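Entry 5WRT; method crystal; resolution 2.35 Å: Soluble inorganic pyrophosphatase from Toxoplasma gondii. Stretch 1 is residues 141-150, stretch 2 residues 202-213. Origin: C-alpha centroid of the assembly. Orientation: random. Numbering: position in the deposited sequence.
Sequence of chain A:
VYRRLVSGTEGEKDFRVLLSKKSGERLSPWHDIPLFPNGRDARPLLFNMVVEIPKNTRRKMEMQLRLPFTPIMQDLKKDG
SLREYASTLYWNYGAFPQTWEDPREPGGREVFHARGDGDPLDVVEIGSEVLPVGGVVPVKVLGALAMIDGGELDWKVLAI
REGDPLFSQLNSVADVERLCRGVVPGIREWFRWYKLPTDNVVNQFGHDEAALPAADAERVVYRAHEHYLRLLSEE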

ATOM      1  N   VAL A 141     -22.622  -4.160   4.631  1.00 21.96           N
ATOM      2  CA  VAL A 141     -21.845  -2.931   4.531  1.00 22.67           C
ATOM      3  C   VAL A 141     -21.448  -2.465   5.926  1.00 23.82           C
ATOM      4  O   VAL A 141     -22.283  -2.408   6.838  1.00 25.07           O
ATOM      5  N   LEU A 142     -20.166  -2.126   6.094  1.00 22.24           N
ATOM      6  CA  LEU A 142     -19.624  -1.741   7.389  1.00 22.69           C
ATOM      7  C   LEU A 142     -19.210  -0.279   7.482  1.00 22.57           C
ATOM      8  O   LEU A 142     -19.133   0.252   8.594  1.00 23.16           O
ATOM      9  N   GLY A 143     -18.946   0.376   6.360  1.00 22.02           N
ATOM     10  CA  GLY A 143     -18.441   1.734   6.388  1.00 22.05           C
ATOM     11  C   GLY A 143     -17.987   2.151   5.008  1.00 21.50           C
ATOM     12  O   GLY A 143     -18.123   1.409   4.032  1.00 21.12           O
ATOM     13  N   ALA A 144     -17.445   3.366   4.942  1.00 21.36           N
ATOM     14  CA  ALA A 144     -17.059   3.932   3.657  1.00 21.07           C
ATOM     15  C   ALA A 144     -16.011   5.015   3.862  1.00 21.32           C
ATOM     16  O   ALA A 144     -16.119   5.825   4.785  1.00 21.88           O
ATOM     17  N   LEU A 145     -15.005   5.017   2.991  1.00 21.77           N
ATOM     18  CA  LEU A 145     -13.990   6.060   2.946  1.00 22.31           C
ATOM     19  C   LEU A 145     -14.267   6.952   1.744  1.00 22.22           C
ATOM     20  O   LEU A 145     -14.511   6.453   0.641  1.00 22.97           O
ATOM     21  N   ALA A 146     -14.234   8.268   1.958  1.00 22.93           N
ATOM     22  CA  ALA A 146     -14.568   9.234   0.911  1.00 24.64           C
ATOM     23  C   ALA A 146     -13.277   9.723   0.265  1.00 26.49           C
ATOM     24  O   ALA A 146     -12.790  10.822   0.533  1.00 28.36           O
ATOM     25  N   MET A 147     -12.725   8.894  -0.616  1.00 27.55           N
ATOM     26  CA  MET A 147     -11.507   9.261  -1.321  1.00 28.94           C
ATOM     27  C   MET A 147     -11.822  10.286  -2.406  1.00 30.24           C
ATOM     28  O   MET A 147     -12.839  10.190  -3.097  1.00 29.38           O
ATOM     29  N   ILE A 148     -10.948  11.281  -2.536  1.00 28.49           N
ATOM     30  CA  ILE A 148     -11.057  12.316  -3.558  1.00 32.13           C
ATOM     31  C   ILE A 148      -9.914  12.126  -4.546  1.00 33.54           C
ATOM     32  O   ILE A 148      -8.743  12.331  -4.201  1.00 32.27           O
ATOM     33  N   ASP A 149     -10.250  11.733  -5.773  1.00 38.09           N
ATOM     34  CA  ASP A 149      -9.271  11.497  -6.832  1.00 38.85           C
ATOM     35  C   ASP A 149      -9.428  12.603  -7.869  1.00 42.27           C
ATOM     36  O   ASP A 149     -10.279  12.513  -8.758  1.00 42.04           O
ATOM     37  N   GLY A 150      -8.596  13.637  -7.756  1.00 42.99           N
ATOM     38  CA  GLY A 150      -8.625  14.754  -8.682  1.00 43.45           C
ATOM     39  C   GLY A 150      -9.995  15.369  -8.871  1.00 41.93           C
ATOM     40  O   GLY A 150     -10.540  15.351  -9.979  1.00 41.24           O
ATOM     41  N   VAL A 202      -0.968  12.253  -4.620  1.00 35.62           N
ATOM     42  CA  VAL A 202      -1.428  11.655  -3.375  1.00 33.82           C
ATOM     43  C   VAL A 202      -2.892  12.030  -3.207  1.00 33.59           C
ATOM     44  O   VAL A 202      -3.240  13.218  -3.194  1.00 35.00           O
ATOM     45  N   ASN A 203      -3.756  11.025  -3.087  1.00 31.64           N
ATOM     46  CA  ASN A 203      -5.179  11.303  -2.988  1.00 32.37           C
ATOM     47  C   ASN A 203      -5.522  11.870  -1.614  1.00 31.31           C
ATOM     48  O   ASN A 203      -4.774  11.728  -0.643  1.00 30.13           O
ATOM     49  N   GLN A 204      -6.675  12.522  -1.544  1.00 31.45           N
ATOM     50  CA  GLN A 204      -7.209  13.050  -0.299  1.00 33.14           C
ATOM     51  C   GLN A 204      -8.459  12.274   0.093  1.00 30.17           C
ATOM     52  O   GLN A 204      -8.987  11.466  -0.675  1.00 29.65           O
ATOM     53  N   PHE A 205      -8.927  12.529   1.310  1.00 29.14           N
ATOM     54  CA  PHE A 205     -10.147  11.919   1.815  1.00 28.84           C
ATOM     55  C   PHE A 205     -11.035  12.990   2.422  1.00 30.74           C
ATOM     56  O   PHE A 205     -10.563  13.834   3.189  1.00 33.01           O
ATOM     57  N   GLY A 206     -12.315  12.959   2.069  1.00 30.92           N
ATOM     58  CA  GLY A 206     -13.284  13.835   2.685  1.00 30.06           C
ATOM     59  C   GLY A 206     -13.600  13.388   4.101  1.00 30.71           C
ATOM     60  O   GLY A 206     -13.114  12.369   4.596  1.00 28.97           O
ATOM     61  N   HIS A 207     -14.437  14.185   4.766  1.00 30.85           N
ATOM     62  CA  HIS A 207     -14.879  13.903   6.134  1.00 30.52           C
ATOM     63  C   HIS A 207     -13.694  13.714   7.078  1.00 29.63           C
ATOM     64  O   HIS A 207     -13.714  12.865   7.972  1.00 29.69           O
ATOM     65  N   ASP A 208     -12.643  14.512   6.869  1.00 31.24           N
ATOM     66  CA  ASP A 208     -11.440  14.477   7.703  1.00 32.24           C
ATOM     67  C   ASP A 208     -10.820  13.080   7.740  1.00 29.60           C
ATOM     68  O   ASP A 208     -10.302  12.640   8.768  1.00 29.06           O
ATOM     69  N   GLU A 209     -10.891  12.371   6.612  1.00 29.30           N
ATOM     70  CA  GLU A 209     -10.315  11.041   6.413  1.00 27.78           C
ATOM     71  C   GLU A 209     -11.006   9.954   7.224  1.00 27.49           C
ATOM     72  O   GLU A 209     -10.526   8.814   7.245  1.00 27.17           O
ATOM     73  N   ALA A 210     -12.116  10.260   7.888  1.00 24.84           N
ATOM     74  CA  ALA A 210     -12.774   9.265   8.720  1.00 24.69           C
ATOM     75  C   ALA A 210     -13.425   8.178   7.872  1.00 24.04           C
ATOM     76  O   ALA A 210     -13.871   8.414   6.746  1.00 23.71           O
ATOM     77  N   ALA A 211     -13.466   6.969   8.427  1.00 22.87           N
ATOM     78  CA  ALA A 211     -14.295   5.909   7.868  1.00 22.86           C
ATOM     79  C   ALA A 211     -15.719   6.146   8.353  1.00 24.41           C
ATOM     80  O   ALA A 211     -16.012   5.985   9.541  1.00 25.86           O
ATOM     81  N   LEU A 212     -16.598   6.544   7.440  1.00 23.66           N
ATOM     82  CA  LEU A 212     -17.968   6.842   7.812  1.00 25.46           C
ATOM     83  C   LEU A 212     -18.651   5.582   8.346  1.00 24.66           C
ATOM     84  O   LEU A 212     -18.341   4.469   7.914  1.00 24.02           O
ATOM     85  N   PRO A 213     -19.571   5.726   9.298  1.00 26.26           N
ATOM     86  CA  PRO A 213     -20.218   4.548   9.893  1.00 24.84           C
ATOM     87  C   PRO A 213     -21.053   3.783   8.876  1.00 23.52           C
ATOM     88  O   PRO A 213     -21.358   4.258   7.781  1.00 23.29           O
TER

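Two antiparallel pairings, separated by a turn in the second stretch, hold this contact together, and the backbone does most of the polar work. At one end I148 N donates to Q204 O at 2.7 Å, nearly straight, while Q204 N returns only a weak bond to I148 O at 3.4 Å. Next along, G206 N gives its hydrogen to A146 O at 2.7 Å. At the other end A144 and L212 satisfy each other: L212 N to A144 O at 2.8 Å, A144 N to L212 O at 3.3 Å.

Between the pairings A146 N finds no direct partner in the second stretch, and water 1 takes its hydrogen, though A146 O still accepts from G206 N and L145 still packs against A211. Water 1 accepts from A146 N and donates to G206 O and A210 O, each at 2.8 Å, so one solvent molecule satisfies three backbone groups. The turn also braces itself, with E209 N bonded to G206 O at 3.0 Å and A210 N to H207 O at 3.1 Å.

L145, M147, F205 and A211 share one face. F205 (chi1 m) brings its CE2 to 3.5 Å from M147 CB and 4.1 Å from L145 CB; L145 (m, t) reaches A211, CD2 to CB 4.1 Å. M147, extended at t, t and then p, leaves its SD 3.7 Å from N203 ND2, an amide nitrogen already bonded elsewhere in the structure. The other face carries A144, I148, Q204 and L212; I148 (m, m) sets its CG1 4.0 Å from G206 N. A146 points sideways, its CB meeting the edge of the H207 ring at CD2, 4.0 Å away.

N203 (m) points toward the first stretch, and its OD1 takes a hydrogen from water 2 at 3.2 Å; that water accepts from G150 N at 3.0 Å. G143 sits in a tight place: a CB on G143 would lie 2.9 Å from L212 O, a clash.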

ATOM      1  CB  VAL A 141     -22.646  -1.858   3.778  1.00 22.83           C
ATOM      2  CG1 VAL A 141     -22.145  -0.487   4.121  1.00 23.67           C
ATOM      3  CG2 VAL A 141     -22.555  -2.102   2.277  1.00 21.50           C
ATOM      4  CB  LEU A 142     -18.407  -2.611   7.733  1.00 22.79           C
ATOM      5  CG  LEU A 142     -18.639  -4.119   7.802  1.00 23.19           C
ATOM      6  CD1 LEU A 142     -17.309  -4.861   7.823  1.00 23.21           C
ATOM      7  CD2 LEU A 142     -19.479  -4.474   9.016  1.00 24.12           C
ATOM      8  CB  ALA A 144     -18.270   4.508   2.915  1.00 21.20           C
ATOM      9  CB  LEU A 145     -12.588   5.458   2.849  1.00 21.12           C
ATOM     10  CG  LEU A 145     -12.056   4.740   4.089  1.00 21.16           C
ATOM     11  CD1 LEU A 145     -10.988   3.728   3.707  1.00 20.77           C
ATOM     12  CD2 LEU A 145     -11.507   5.747   5.085  1.00 21.79           C
ATOM     13  CB  ALA A 146     -15.381  10.388   1.487  1.00 26.22           C
ATOM     14  CB  MET A 147     -10.837   8.016  -1.906  1.00 27.61           C
ATOM     15  CG  MET A 147      -9.380   8.219  -2.303  1.00 31.71           C
ATOM     16  SD  MET A 147      -8.791   7.098  -3.587  1.00 35.59           S
ATOM     17  CE  MET A 147      -9.697   7.673  -5.011  1.00 31.64           C
ATOM     18  CB  ILE A 148     -11.033  13.725  -2.951  1.00 33.63           C
ATOM     19  CG1 ILE A 148     -12.086  13.852  -1.849  1.00 32.83           C
ATOM     20  CG2 ILE A 148     -11.267  14.770  -4.029  1.00 34.06           C
ATOM     21  CD1 ILE A 148     -13.496  13.598  -2.324  1.00 31.89           C
ATOM     22  CB  ASP A 149      -9.465  10.122  -7.464  1.00 39.95           C
ATOM     23  CG  ASP A 149      -8.281   9.692  -8.317  1.00 42.20           C
ATOM     24  OD1 ASP A 149      -7.534  10.569  -8.805  1.00 42.62           O
ATOM     25  OD2 ASP A 149      -8.095   8.469  -8.497  1.00 39.53           O
ATOM     26  CB  VAL A 202      -0.592  12.130  -2.177  1.00 33.73           C
ATOM     27  CG1 VAL A 202      -1.115  11.513  -0.891  1.00 30.19           C
ATOM     28  CG2 VAL A 202       0.874  11.790  -2.383  1.00 32.74           C
ATOM     29  CB  ASN A 203      -5.995  10.036  -3.250  1.00 31.02           C
ATOM     30  CG  ASN A 203      -5.822   9.508  -4.661  1.00 33.60           C
ATOM     31  OD1 ASN A 203      -6.022  10.234  -5.637  1.00 35.48           O
ATOM     32  ND2 ASN A 203      -5.456   8.236  -4.776  1.00 31.74           N
ATOM     33  CB  GLN A 204      -7.528  14.545  -0.424  1.00 32.88           C
ATOM     34  CG  GLN A 204      -6.401  15.385  -0.997  1.00 36.55           C
ATOM     35  CD  GLN A 204      -6.834  16.810  -1.275  1.00 40.24           C
ATOM     36  OE1 GLN A 204      -6.414  17.743  -0.592  1.00 43.13           O
ATOM     37  NE2 GLN A 204      -7.688  16.983  -2.279  1.00 39.90           N
ATOM     38  CB  PHE A 205      -9.840  10.836   2.856  1.00 27.61           C
ATOM     39  CG  PHE A 205      -9.184   9.616   2.280  1.00 28.48           C
ATOM     40  CD1 PHE A 205      -7.804   9.516   2.225  1.00 28.53           C
ATOM     41  CD2 PHE A 205      -9.948   8.569   1.789  1.00 27.46           C
ATOM     42  CE1 PHE A 205      -7.197   8.394   1.690  1.00 26.69           C
ATOM     43  CE2 PHE A 205      -9.347   7.445   1.251  1.00 26.94           C
ATOM     44  CZ  PHE A 205      -7.969   7.357   1.201  1.00 25.45           C
ATOM     45  CB  HIS A 207     -15.803  12.683   6.176  1.00 29.69           C
ATOM     46  CG  HIS A 207     -17.089  12.870   5.431  1.00 32.02           C
ATOM     47  ND1 HIS A 207     -18.209  13.429   6.007  1.00 32.02           N
ATOM     48  CD2 HIS A 207     -17.434  12.566   4.156  1.00 30.90           C
ATOM     49  CE1 HIS A 207     -19.187  13.467   5.120  1.00 34.59           C
ATOM     50  NE2 HIS A 207     -18.743  12.950   3.988  1.00 32.50           N
ATOM     51  CB  ASP A 208     -11.732  14.982   9.120  1.00 33.66           C
ATOM     52  CG  ASP A 208     -12.179  16.433   9.140  1.00 39.94           C
ATOM     53  OD1 ASP A 208     -11.639  17.238   8.348  1.00 39.41           O
ATOM     54  OD2 ASP A 208     -13.072  16.771   9.948  1.00 40.31           O
ATOM     55  CB  GLU A 209      -8.814  11.010   6.728  1.00 27.19           C
ATOM     56  CG  GLU A 209      -8.008  12.109   6.065  1.00 29.36           C
ATOM     57  CD  GLU A 209      -6.531  11.785   6.014  1.00 28.52           C
ATOM     58  OE1 GLU A 209      -6.098  10.864   6.738  1.00 29.05           O
ATOM     59  OE2 GLU A 209      -5.806  12.450   5.247  1.00 30.42           O
ATOM     60  CB  ALA A 210     -13.831   9.925   9.606  1.00 25.67           C
ATOM     61  CB  ALA A 211     -13.780   4.536   8.287  1.00 22.55           C
ATOM     62  CB  LEU A 212     -18.722   7.400   6.607  1.00 26.32           C
ATOM     63  CG  LEU A 212     -18.445   8.881   6.323  1.00 27.15           C
ATOM     64  CD1 LEU A 212     -19.456   9.455   5.344  1.00 28.81           C
ATOM     65  CD2 LEU A 212     -18.399   9.703   7.605  1.00 28.28           C
ATOM     66  CB  PRO A 213     -21.097   5.136  11.004  1.00 25.32           C
ATOM     67  CG  PRO A 213     -20.553   6.499  11.261  1.00 27.41           C
ATOM     68  CD  PRO A 213     -19.949   6.975   9.977  1.00 27.09           C
TER
HETATM   69  O   HOH W   1     -13.359   9.632   4.274  1.00 22.94           O
HETATM   70  O   HOH W   2      -5.774  13.216  -6.694  1.00 39.36           O